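Local coordinates for protein mambaquaretin-1 (Dendroaspis angusticeps, PDB 5M4V) that selectively antagonises the vasopressin type 2 receptor, as a mamba-venom peptide built on the Kunitz fold, at residues Asn6-Pro11 / Lys39-Arg44; Lys15-Ala20 / Ser32-Gly37. All coordinates share one frame; numbering follows the deposited sequence.

Interaction 1: residues Asn6-Pro11 / Lys39-Arg44; sequences NLPVKP and KGNANR. With PGO (S-1,2-propanediol), chain B.
In this Kunitz domain, two irregular loops, Asn-6 to Pro-11 ahead of the hairpin and Lys-39 to Arg-44 between the hairpin and the C-terminal helix, are joined mainly by side-chain amides. The tight part centres on Asn-41. Asn-41 CG occupies the crowded position between backbone N and carbonyl carbon (chi1 65°), which sends Asn-41 ND2 across to Pro-8 O at 2.8 Å, with the acceptor close to the amide plane. The other end of the same amide turns back: OD1 accepts from Asn-43 N in an Asx turn. Asn-43, at the centre of an inverse gamma turn, has CG anti to its own N (chi1 -177°) and reaches Leu-7 O through ND2 at 2.9 Å, while its OD1 accepts from Tyr-23 N, so both ends of this buried amide are used. The Leu-7 side chain slides past that of Asn-41 in the opposite direction, Leu-7 CD1 coming within 4.3 Å of Ala-42 CB. Two waters complete the join: one bonds Lys-10 N, Asn-41 OD1 and Asn-43 O, the other Lys-10 O, Asn-41 N and Arg-44 NH1. Toward Lys-39 the contact loosens, with both lysines exposed to solvent. The Lys-10 chain runs out extended as far as CE, passing Lys-39 O, whereas the Lys-39 side chain leads away, leaving the two ammonium nitrogens, Lys-10 NZ and Lys-39 NZ, 6.0 Å apart. Besides donating to O1 of a propanediol, probably from the crystallisation liquor, Lys-10 NZ bonds Lys-39 O from 2.8 Å away, nearly along the C=O axis.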
loop_
_atom_site.group_PDB
_atom_site.type_symbol
_atom_site.label_atom_id
_atom_site.label_comp_id
_atom_site.label_asym_id
_atom_site.label_seq_id
_atom_site.Cartn_x
_atom_site.Cartn_y
_atom_site.Cartn_z
ATOM N N ASN A 6 -1.144 6.706 6.106
ATOM C CA ASN A 6 -2.544 6.953 6.256
ATOM C C ASN A 6 -3.223 7.395 4.987
ATOM O O ASN A 6 -4.437 7.591 4.990
ATOM C CB ASN A 6 -2.759 7.994 7.339
ATOM C CG ASN A 6 -2.231 7.540 8.676
ATOM O OD1 ASN A 6 -2.337 6.365 9.043
ATOM N ND2 ASN A 6 -1.597 8.450 9.396
ATOM N N LEU A 7 -2.510 7.509 3.878
ATOM C CA LEU A 7 -3.167 7.785 2.598
ATOM C C LEU A 7 -4.017 6.586 2.244
ATOM O O LEU A 7 -3.747 5.437 2.557
ATOM C CB LEU A 7 -2.110 7.974 1.489
ATOM C CG LEU A 7 -1.261 9.233 1.594
ATOM C CD1 LEU A 7 -0.149 9.156 0.595
ATOM C CD2 LEU A 7 -2.161 10.462 1.342
ATOM N N PRO A 8 -5.127 6.830 1.513
ATOM C CA PRO A 8 -6.017 5.749 1.110
ATOM C C PRO A 8 -5.367 4.872 0.044
ATOM O O PRO A 8 -4.711 5.395 -0.876
ATOM C CB PRO A 8 -7.252 6.525 0.573
ATOM C CG PRO A 8 -6.678 7.730 0.007
ATOM C CD PRO A 8 -5.576 8.180 1.010
ATOM N N VAL A 9 -5.660 3.596 0.078
ATOM C CA VAL A 9 -5.116 2.693 -0.974
ATOM C C VAL A 9 -5.605 3.097 -2.342
ATOM O O VAL A 9 -6.783 3.445 -2.554
ATOM C CB VAL A 9 -5.482 1.235 -0.644
ATOM C CG1 VAL A 9 -6.973 1.011 -0.551
ATOM C CG2 VAL A 9 -4.842 0.285 -1.621
ATOM N N LYS A 10 -4.680 3.066 -3.307
ATOM C CA LYS A 10 -4.949 3.616 -4.623
ATOM C C LYS A 10 -4.494 2.675 -5.722
ATOM O O LYS A 10 -3.340 2.716 -6.173
ATOM C CB LYS A 10 -4.320 5.008 -4.758
ATOM C CG LYS A 10 -4.797 5.756 -5.990
ATOM C CD LYS A 10 -4.288 7.132 -6.039
ATOM C CE LYS A 10 -5.036 7.841 -7.148
ATOM N NZ LYS A 10 -4.346 8.791 -7.814
ATOM N N PRO A 11 -5.377 1.762 -6.174
ATOM C CA PRO A 11 -5.018 0.880 -7.287
ATOM C C PRO A 11 -4.723 1.612 -8.564
ATOM O O PRO A 11 -3.951 1.122 -9.401
ATOM C CB PRO A 11 -6.239 -0.065 -7.428
ATOM C CG PRO A 11 -6.982 0.034 -6.102
ATOM C CD PRO A 11 -6.674 1.464 -5.597
ATOM N N LYS A 39 -0.362 5.945 -11.514
ATOM C CA LYS A 39 -1.181 6.967 -10.735
ATOM C C LYS A 39 -1.378 6.572 -9.276
ATOM O O LYS A 39 -2.340 7.023 -8.676
ATOM C CB LYS A 39 -2.553 7.331 -11.388
ATOM C CG LYS A 39 -2.352 7.805 -12.850
ATOM C CD LYS A 39 -3.671 8.284 -13.416
ATOM C CE LYS A 39 -3.810 9.792 -13.217
ATOM N NZ LYS A 39 -5.166 10.251 -13.623
ATOM N N GLY A 40 -0.520 5.768 -8.728
ATOM C CA GLY A 40 -0.656 5.409 -7.350
ATOM C C GLY A 40 -0.204 6.481 -6.357
ATOM O O GLY A 40 0.194 7.562 -6.754
ATOM N N ASN A 41 -0.236 6.181 -5.105
ATOM C CA ASN A 41 0.295 7.081 -4.080
ATOM C C ASN A 41 1.331 6.307 -3.263
ATOM O O ASN A 41 1.684 5.180 -3.570
ATOM C CB ASN A 41 -0.800 7.734 -3.243
ATOM C CG ASN A 41 -1.599 6.769 -2.416
ATOM O OD1 ASN A 41 -1.089 5.718 -1.998
ATOM N ND2 ASN A 41 -2.836 7.108 -2.115
ATOM N N ALA A 42 1.834 6.968 -2.207
ATOM C CA ALA A 42 2.991 6.409 -1.454
ATOM C C ALA A 42 2.607 5.308 -0.511
ATOM O O ALA A 42 3.526 4.624 0.003
ATOM C CB ALA A 42 3.667 7.534 -0.691
ATOM N N ASN A 43 1.326 5.056 -0.245
ATOM C CA ASN A 43 0.941 3.923 0.594
ATOM C C ASN A 43 0.861 2.647 -0.277
ATOM O O ASN A 43 -0.204 2.100 -0.557
ATOM C CB ASN A 43 -0.351 4.205 1.292
ATOM C CG ASN A 43 -0.767 3.089 2.237
ATOM O OD1 ASN A 43 0.041 2.242 2.595
ATOM N ND2 ASN A 43 -2.038 3.090 2.616
ATOM N N ARG A 44 2.055 2.225 -0.707
ATOM C CA ARG A 44 2.152 1.130 -1.633
ATOM C C ARG A 44 3.563 0.553 -1.486
ATOM O O ARG A 44 4.548 1.278 -1.605
ATOM C CB ARG A 44 1.944 1.572 -3.070
ATOM C CG ARG A 44 2.106 0.470 -4.078
ATOM C CD ARG A 44 1.866 0.767 -5.499
ATOM N NE ARG A 44 3.005 1.410 -6.127
ATOM C CZ ARG A 44 3.023 2.705 -6.392
ATOM N NH1 ARG A 44 1.988 3.435 -6.037
ATOM N NH2 ARG A 44 3.998 3.276 -7.089
HETATM C C1 PGO B . -6.746 9.315 -10.078
HETATM C C2 PGO B . -6.820 7.957 -10.727
HETATM C C3 PGO B . -8.079 7.639 -11.585
HETATM O O1 PGO B . -5.613 10.198 -9.820
HETATM O O2 PGO B . -6.764 6.787 -9.679
HETATM O O HOH W 1 -1.911 3.144 -2.388
HETATM O O HOH W 2 -0.870 3.290 -4.929
#

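Interaction 2: residues Lys15-Ala20 / Ser32-Gly37; sequences KAFFSA and SFTYGG
Ala-20 sets its methyl obliquely against the ring of Phe-33, CB lying 3.6 Å from CE1, because the ring's CG takes the crowded position between backbone N and carbonyl carbon (chi1 79°) and so swings back toward the partner strand. The pair belongs to the antiparallel hairpin of the Kunitz fold, in which Phe-18 and Tyr-35, like Ala-20 and Phe-33, form hydrogen-bonded pairs, with non-hydrogen-bonded Ser-19 and Thr-34 between them. All four residues of the bonded pairs send their side chains to one face, where Tyr-35 CB also approaches Ala-20 CB. The bonds differ in approach: Ala-20 N meets Phe-33 O almost along the C=O axis, whereas Phe-33 N comes to Ala-20 O from well above the carbonyl plane, and a water donates to the same oxygen, also bonding the hydroxyls of Ser-19 and Ser-32. At the start of its strand, Phe-18 turns a ring edge to Tyr-35 O, and its CD2 lies 3.7 Å from Gly-37 CA. Gly-37, whose backbone angles call for glycine, places its N 3.4 Å above the centre of the Tyr-35 ring. On the other face the Thr-34 and Phe-17 side chains cross obliquely, Thr-34 CG2 lying 3.7 Å from Phe-17 CD2. The main-chain bonds, continuing to Ala-16 N and Gly-36 O beyond the last bridge, set the register, while side chains add apolar contacts, mostly on one face.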
loop_
_atom_site.group_PDB
_atom_site.type_symbol
_atom_site.label_atom_id
_atom_site.label_comp_id
_atom_site.label_asym_id
_atom_site.label_seq_id
_atom_site.Cartn_x
_atom_site.Cartn_y
_atom_site.Cartn_z
ATOM N N LYS A 15 -4.437 -1.281 -15.631
ATOM C CA LYS A 15 -4.830 -2.664 -15.410
ATOM C C LYS A 15 -3.750 -3.647 -15.593
ATOM O O LYS A 15 -3.928 -4.816 -16.103
ATOM C CB LYS A 15 -6.056 -2.998 -16.263
ATOM C CG LYS A 15 -7.205 -2.115 -15.936
ATOM C CD LYS A 15 -7.890 -2.423 -14.624
ATOM C CE LYS A 15 -8.685 -1.233 -14.110
ATOM N NZ LYS A 15 -9.394 -1.485 -12.790
ATOM N N ALA A 16 -2.559 -3.273 -15.183
ATOM C CA ALA A 16 -1.466 -4.189 -15.136
ATOM C C ALA A 16 -1.688 -5.011 -13.892
ATOM O O ALA A 16 -2.636 -4.729 -13.054
ATOM C CB ALA A 16 -0.176 -3.504 -15.140
ATOM N N PHE A 17 -0.933 -5.986 -13.694
ATOM C CA PHE A 17 -1.400 -6.722 -12.371
ATOM C C PHE A 17 -0.366 -6.827 -11.415
ATOM O O PHE A 17 0.189 -7.872 -11.402
ATOM C CB PHE A 17 -1.927 -8.156 -12.742
ATOM C CG PHE A 17 -3.430 -8.078 -12.830
ATOM C CD1 PHE A 17 -4.039 -7.373 -13.890
ATOM C CD2 PHE A 17 -4.205 -8.587 -11.858
ATOM C CE1 PHE A 17 -5.412 -7.152 -13.941
ATOM C CE2 PHE A 17 -5.590 -8.423 -11.883
ATOM C CZ PHE A 17 -6.209 -7.729 -12.942
ATOM N N PHE A 18 0.050 -5.743 -10.718
ATOM C CA PHE A 18 1.203 -5.754 -9.833
ATOM C C PHE A 18 0.690 -6.143 -8.429
ATOM O O PHE A 18 -0.257 -5.527 -7.908
ATOM C CB PHE A 18 1.935 -4.414 -9.769
ATOM C CG PHE A 18 2.706 -4.058 -11.021
ATOM C CD1 PHE A 18 3.880 -4.776 -11.373
ATOM C CD2 PHE A 18 2.137 -3.204 -11.961
ATOM C CE1 PHE A 18 4.525 -4.495 -12.523
ATOM C CE2 PHE A 18 2.786 -2.943 -13.125
ATOM C CZ PHE A 18 4.010 -3.567 -13.430
ATOM N N SER A 19 1.290 -7.146 -7.866
ATOM C CA SER A 19 1.014 -7.488 -6.458
ATOM C C SER A 19 1.594 -6.394 -5.591
ATOM O O SER A 19 2.754 -5.970 -5.819
ATOM C CB SER A 19 1.742 -8.811 -6.172
ATOM O OG SER A 19 1.715 -9.156 -4.771
ATOM N N ALA A 20 0.856 -5.896 -4.577
ATOM C CA ALA A 20 1.417 -4.888 -3.696
ATOM C C ALA A 20 0.741 -4.985 -2.329
ATOM O O ALA A 20 -0.124 -5.831 -2.109
ATOM C CB ALA A 20 1.227 -3.508 -4.337
ATOM N N SER A 32 -2.865 -6.904 1.283
ATOM C CA SER A 32 -2.603 -6.975 -0.141
ATOM C C SER A 32 -3.541 -6.106 -0.950
ATOM O O SER A 32 -4.710 -5.942 -0.632
ATOM C CB SER A 32 -2.801 -8.435 -0.629
ATOM O OG SER A 32 -1.725 -9.259 -0.184
ATOM N N PHE A 33 -3.044 -5.611 -2.096
ATOM C CA PHE A 33 -3.912 -5.086 -3.129
ATOM C C PHE A 33 -3.235 -5.301 -4.456
ATOM O O PHE A 33 -2.073 -5.588 -4.561
ATOM C CB PHE A 33 -4.306 -3.615 -2.883
ATOM C CG PHE A 33 -3.261 -2.550 -3.249
ATOM C CD1 PHE A 33 -2.113 -2.397 -2.498
ATOM C CD2 PHE A 33 -3.464 -1.678 -4.282
ATOM C CE1 PHE A 33 -1.231 -1.356 -2.742
ATOM C CE2 PHE A 33 -2.572 -0.641 -4.540
ATOM C CZ PHE A 33 -1.474 -0.487 -3.757
ATOM N N THR A 34 -4.033 -5.114 -5.520
ATOM C CA THR A 34 -3.501 -5.177 -6.856
ATOM C C THR A 34 -3.308 -3.752 -7.381
ATOM O O THR A 34 -4.296 -3.024 -7.539
ATOM C CB THR A 34 -4.417 -5.973 -7.798
ATOM O OG1 THR A 34 -4.593 -7.276 -7.257
ATOM C CG2 THR A 34 -3.847 -6.068 -9.171
ATOM N N TYR A 35 -2.083 -3.339 -7.577
ATOM C CA TYR A 35 -1.804 -2.044 -8.149
ATOM C C TYR A 35 -1.871 -2.160 -9.670
ATOM O O TYR A 35 -1.250 -3.039 -10.260
ATOM C CB TYR A 35 -0.446 -1.566 -7.718
ATOM C CG TYR A 35 -0.010 -0.249 -8.266
ATOM C CD1 TYR A 35 -0.811 0.893 -8.213
ATOM C CD2 TYR A 35 1.275 -0.079 -8.877
ATOM C CE1 TYR A 35 -0.402 2.089 -8.730
ATOM C CE2 TYR A 35 1.687 1.154 -9.357
ATOM C CZ TYR A 35 0.824 2.217 -9.259
ATOM O OH TYR A 35 1.202 3.468 -9.746
ATOM N N GLY A 36 -2.606 -1.219 -10.278
ATOM C CA GLY A 36 -2.745 -1.275 -11.761
ATOM C C GLY A 36 -1.520 -0.758 -12.523
ATOM O O GLY A 36 -1.555 -0.942 -13.752
ATOM N N GLY A 37 -0.578 -0.145 -11.845
ATOM C CA GLY A 37 0.695 0.213 -12.482
ATOM C C GLY A 37 0.891 1.673 -12.737
ATOM O O GLY A 37 1.997 2.056 -13.090
HETATM O O HOH W 3 -0.161 -8.589 -2.667
#

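Both contacts meet around Tyr-35. Interaction 1 is a surface contact, although its centre lies about 6 Å from that of the chain; interaction 2, partly buried, is centred about 10 Å out, on the hairpin. They share no secondary-structure element, yet touch directly: Pro-11 O probably accepts from Gly-36 N, Tyr-35 OH is hydrogen-bonded to Gly-40 N (3.0 Å), and the Arg-44 guanidinium makes a cation-pi contact with the Tyr-35 ring. Their chemistry follows their place. Where the irregular loops 6-11 and 39-44 meet, asparagine amides, a lysine and bound waters supply the linkage, whereas 15-20 and 32-37 use regular backbone pairing with apolar side-chain packing.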